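Hypothetical protein (Ruminococcus gnavus, PDB 4ESN) is of unknown function but binds zinc through a domain related to the second domain of the transcription factor NusG. Local coordinates at residues Arg47-Asn52 with Lys56-Asp61. Sequence-based numbering, arbitrary orientation.
Sequences RLRIQN and KMEWAD
Arg47 runs out with CG anti to its own nitrogen (chi1 -178°) and then bends about CG–CD (chi3 64°), which sets the edge of its guanidinium against the Glu58 carboxylate and one face under Trp59 CB. Glu58, extended throughout, reaches the edge of that guanidinium. OE2 takes both bonds of a side-on salt bridge: Arg47 NE lies 2.8 Å from Glu58 OE2, donating nearly straight from above the carboxylate plane, while NH2 meets the anti lone pair of the same oxygen. The other carboxylate oxygen, OE1, rests against CB and CG of Arg49. Trp59 CB sits over one face of the guanidinium, 3.4 Å from Arg47 NH2, and the ring lies almost parallel to that group (planes 6° apart) but displaced from it. Were Arg47 replaced by an alanine, the Glu58 carboxylate would probably lose its charge partner and one flank of the Trp59 side chain its cover. In the backbone, Arg47 O receives Glu58 N at 2.8 Å and, more weakly, Trp59 N; Arg47 N returns a bond to Trp59 O. Further along, Arg49 and Lys56 form a regular hydrogen-bonded pair, with Arg49 N 2.8 Å from Lys56 O. Arg49 is bent at chi2 and grips Gln51 OE1 with NE and NH2, and its NH1 bonds Thr39. On the other face of the sheet, which carries Leu48 and Met57, Leu48 CD1 packs 3.4 Å from Lys56 O, and the selenium of selenomethionine Met57 lies 3.6 Å from Arg47 O. Both side chains touch Val89 of strand 87-92, and Met57 also touches Cys67, a zinc ligand. With Glu58 and Trp59 both opposite Arg47, this is a classic beta bulge in an antiparallel hairpin, whose buried face joins the three-stranded sheet to the rest of the NusG II-like domain beside its zinc site.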
ATOM      1  N   ARG A  47      -2.435 -14.667  -2.701  1.00 38.98           N
ATOM      2  CA  ARG A  47      -3.841 -15.014  -2.626  1.00 37.70           C
ATOM      3  C   ARG A  47      -4.499 -14.121  -1.605  1.00 40.43           C
ATOM      4  O   ARG A  47      -4.094 -14.092  -0.434  1.00 39.52           O
ATOM      5  CB  ARG A  47      -4.047 -16.501  -2.340  1.00 35.97           C
ATOM      6  CG  ARG A  47      -5.526 -16.906  -2.305  1.00 38.49           C
ATOM      7  CD  ARG A  47      -5.724 -18.413  -2.322  1.00 45.79           C
ATOM      8  NE  ARG A  47      -5.179 -19.059  -1.130  1.00 44.44           N
ATOM      9  CZ  ARG A  47      -4.068 -19.785  -1.104  1.00 55.03           C
ATOM     10  NH1 ARG A  47      -3.367 -19.980  -2.222  1.00 45.23           N
ATOM     11  NH2 ARG A  47      -3.661 -20.342   0.029  1.00 44.29           N
ATOM     12  N   LEU A  48      -5.504 -13.366  -2.070  1.00 38.43           N
ATOM     13  CA  LEU A  48      -6.280 -12.436  -1.250  1.00 38.37           C
ATOM     14  C   LEU A  48      -7.571 -13.067  -0.830  1.00 44.55           C
ATOM     15  O   LEU A  48      -8.246 -13.682  -1.643  1.00 46.77           O
ATOM     16  CB  LEU A  48      -6.564 -11.158  -2.055  1.00 38.93           C
ATOM     17  CG  LEU A  48      -7.284 -10.025  -1.315  1.00 43.76           C
ATOM     18  CD1 LEU A  48      -6.335  -9.336  -0.330  1.00 42.68           C
ATOM     19  CD2 LEU A  48      -7.861  -9.030  -2.306  1.00 47.71           C
ATOM     20  N   ARG A  49      -7.939 -12.902   0.441  1.00 40.30           N
ATOM     21  CA  ARG A  49      -9.216 -13.417   0.921  1.00 38.99           C
ATOM     22  C   ARG A  49     -10.129 -12.235   1.319  1.00 42.41           C
ATOM     23  O   ARG A  49      -9.729 -11.352   2.096  1.00 40.72           O
ATOM     24  CB  ARG A  49      -8.995 -14.382   2.095  1.00 38.40           C
ATOM     25  CG  ARG A  49     -10.288 -14.951   2.777  1.00 48.73           C
ATOM     26  CD  ARG A  49     -11.272 -15.659   1.841  1.00 63.40           C
ATOM     27  NE  ARG A  49     -12.564 -15.908   2.501  1.00 71.17           N
ATOM     28  CZ  ARG A  49     -13.635 -16.450   1.925  1.00 76.87           C
ATOM     29  NH1 ARG A  49     -13.589 -16.854   0.664  1.00 68.42           N
ATOM     30  NH2 ARG A  49     -14.750 -16.621   2.618  1.00 78.93           N
ATOM     31  N   ILE A  50     -11.331 -12.192   0.739  1.00 39.97           N
ATOM     32  CA  ILE A  50     -12.331 -11.226   1.135  1.00 39.87           C
ATOM     33  C   ILE A  50     -13.313 -12.015   1.985  1.00 44.97           C
ATOM     34  O   ILE A  50     -13.899 -12.990   1.520  1.00 45.69           O
ATOM     35  CB  ILE A  50     -12.980 -10.434  -0.021  1.00 42.99           C
ATOM     36  CG1 ILE A  50     -11.915  -9.544  -0.710  1.00 42.36           C
ATOM     37  CG2 ILE A  50     -14.161  -9.575   0.528  1.00 40.58           C
ATOM     38  CD1 ILE A  50     -12.294  -9.058  -2.012  1.00 46.59           C
ATOM     39  N   GLN A  51     -13.437 -11.636   3.250  1.00 41.80           N
ATOM     40  CA  GLN A  51     -14.276 -12.339   4.206  1.00 42.93           C
ATOM     41  C   GLN A  51     -14.774 -11.373   5.237  1.00 45.74           C
ATOM     42  O   GLN A  51     -13.980 -10.594   5.778  1.00 43.50           O
ATOM     43  CB  GLN A  51     -13.444 -13.448   4.863  1.00 45.04           C
ATOM     44  CG  GLN A  51     -14.195 -14.361   5.821  1.00 64.75           C
ATOM     45  CD  GLN A  51     -13.451 -15.661   5.956  1.00 99.91           C
ATOM     46  OE1 GLN A  51     -13.683 -16.596   5.196  1.00103.66           O
ATOM     47  NE2 GLN A  51     -12.492 -15.734   6.875  1.00 92.62           N
ATOM     48  N   ASN A  52     -16.086 -11.433   5.534  1.00 43.75           N
ATOM     49  CA  ASN A  52     -16.752 -10.588   6.528  1.00 44.10           C
ATOM     50  C   ASN A  52     -16.484  -9.076   6.303  1.00 45.70           C
ATOM     51  O   ASN A  52     -16.225  -8.352   7.264  1.00 43.83           O
ATOM     52  CB  ASN A  52     -16.346 -11.013   7.938  1.00 44.80           C
ATOM     53  CG  ASN A  52     -16.694 -12.443   8.274  1.00 61.78           C
ATOM     54  OD1 ASN A  52     -17.636 -13.041   7.737  1.00 51.14           O
ATOM     55  ND2 ASN A  52     -15.958 -13.003   9.210  1.00 58.05           N
ATOM     56  N   LYS A  56      -7.770  -9.492   3.240  1.00 38.76           N
ATOM     57  CA  LYS A  56      -6.556  -9.950   3.925  0.50 38.43           C
ATOM     58  C   LYS A  56      -5.717 -10.789   2.970  1.00 40.73           C
ATOM     59  O   LYS A  56      -6.281 -11.581   2.218  1.00 41.73           O
ATOM     60  CB  LYS A  56      -6.966 -10.794   5.164  0.50 41.97           C
ATOM     61  CG  LYS A  56      -5.830 -11.345   6.029  0.50 51.68           C
ATOM     62  CD  LYS A  56      -5.452 -10.413   7.168  0.50 62.37           C
ATOM     63  CE  LYS A  56      -4.466 -11.054   8.116  0.50 76.08           C
ATOM     64  NZ  LYS A  56      -4.125 -10.160   9.256  0.50 86.61           N
HETATM   65  N   MSE A  57      -4.402 -10.648   3.010  1.00 37.29           N
HETATM   66  CA  MSE A  57      -3.513 -11.489   2.200  1.00 37.13           C
HETATM   67  C   MSE A  57      -3.422 -12.816   2.935  1.00 42.95           C
HETATM   68  O   MSE A  57      -2.861 -12.864   4.031  1.00 44.35           O
HETATM   69  CB  MSE A  57      -2.123 -10.862   1.989  1.00 38.61           C
HETATM   70  CG  MSE A  57      -1.356 -11.567   0.854  1.00 43.99           C
HETATM   71 SE   MSE A  57      -2.140 -11.150  -0.903  0.75 48.10          SE
HETATM   72  CE  MSE A  57      -1.426  -9.291  -1.087  1.00 44.06           C
ATOM     73  N   GLU A  58      -4.068 -13.854   2.398  1.00 38.72           N
ATOM     74  CA  GLU A  58      -4.099 -15.175   3.028  1.00 40.24           C
ATOM     75  C   GLU A  58      -2.778 -15.964   2.830  1.00 45.28           C
ATOM     76  O   GLU A  58      -2.387 -16.754   3.698  1.00 47.72           O
ATOM     77  CB  GLU A  58      -5.270 -15.966   2.430  1.00 41.21           C
ATOM     78  CG  GLU A  58      -5.441 -17.350   3.026  1.00 54.86           C
ATOM     79  CD  GLU A  58      -6.536 -18.146   2.353  1.00 67.12           C
ATOM     80  OE1 GLU A  58      -7.721 -17.838   2.598  1.00 59.85           O
ATOM     81  OE2 GLU A  58      -6.207 -19.012   1.511  1.00 65.53           O
ATOM     82  N   TRP A  59      -2.162 -15.831   1.651  1.00 39.14           N
ATOM     83  CA  TRP A  59      -0.967 -16.585   1.277  1.00 38.51           C
ATOM     84  C   TRP A  59      -0.170 -15.791   0.276  1.00 43.71           C
ATOM     85  O   TRP A  59      -0.739 -15.024  -0.499  1.00 43.11           O
ATOM     86  CB  TRP A  59      -1.375 -17.959   0.671  1.00 37.39           C
ATOM     87  CG  TRP A  59      -0.230 -18.780   0.137  1.00 39.90           C
ATOM     88  CD1 TRP A  59       0.584 -19.614   0.852  1.00 44.40           C
ATOM     89  CD2 TRP A  59       0.307 -18.735  -1.191  1.00 40.28           C
ATOM     90  NE1 TRP A  59       1.552 -20.137   0.037  1.00 45.83           N
ATOM     91  CE2 TRP A  59       1.441 -19.575  -1.212  1.00 46.58           C
ATOM     92  CE3 TRP A  59      -0.037 -18.028  -2.365  1.00 41.09           C
ATOM     93  CZ2 TRP A  59       2.193 -19.798  -2.382  1.00 47.13           C
ATOM     94  CZ3 TRP A  59       0.713 -18.239  -3.519  1.00 43.55           C
ATOM     95  CH2 TRP A  59       1.803 -19.122  -3.523  1.00 46.48           C
ATOM     96  N   ALA A  60       1.151 -15.996   0.280  1.00 43.67           N
ATOM     97  CA  ALA A  60       2.092 -15.416  -0.667  1.00 42.69           C
ATOM     98  C   ALA A  60       3.338 -16.269  -0.716  1.00 49.89           C
ATOM     99  O   ALA A  60       3.706 -16.871   0.304  1.00 51.33           O
ATOM    100  CB  ALA A  60       2.429 -13.987  -0.287  1.00 41.88           C
ATOM    101  N   ASP A  61       4.005 -16.305  -1.891  1.00 47.97           N
ATOM    102  CA  ASP A  61       5.259 -17.048  -2.087  1.00 50.71           C
ATOM    103  C   ASP A  61       6.501 -16.148  -1.850  1.00 57.61           C
ATOM    104  O   ASP A  61       7.625 -16.582  -2.104  1.00 61.54           O
ATOM    105  CB  ASP A  61       5.304 -17.679  -3.497  1.00 53.06           C
ATOM    106  CG  ASP A  61       5.573 -16.738  -4.668  1.00 64.57           C
ATOM    107  OD1 ASP A  61       5.500 -15.495  -4.478  1.00 64.00           O
ATOM    108  OD2 ASP A  61       5.832 -17.239  -5.781  1.00 74.94           O
TER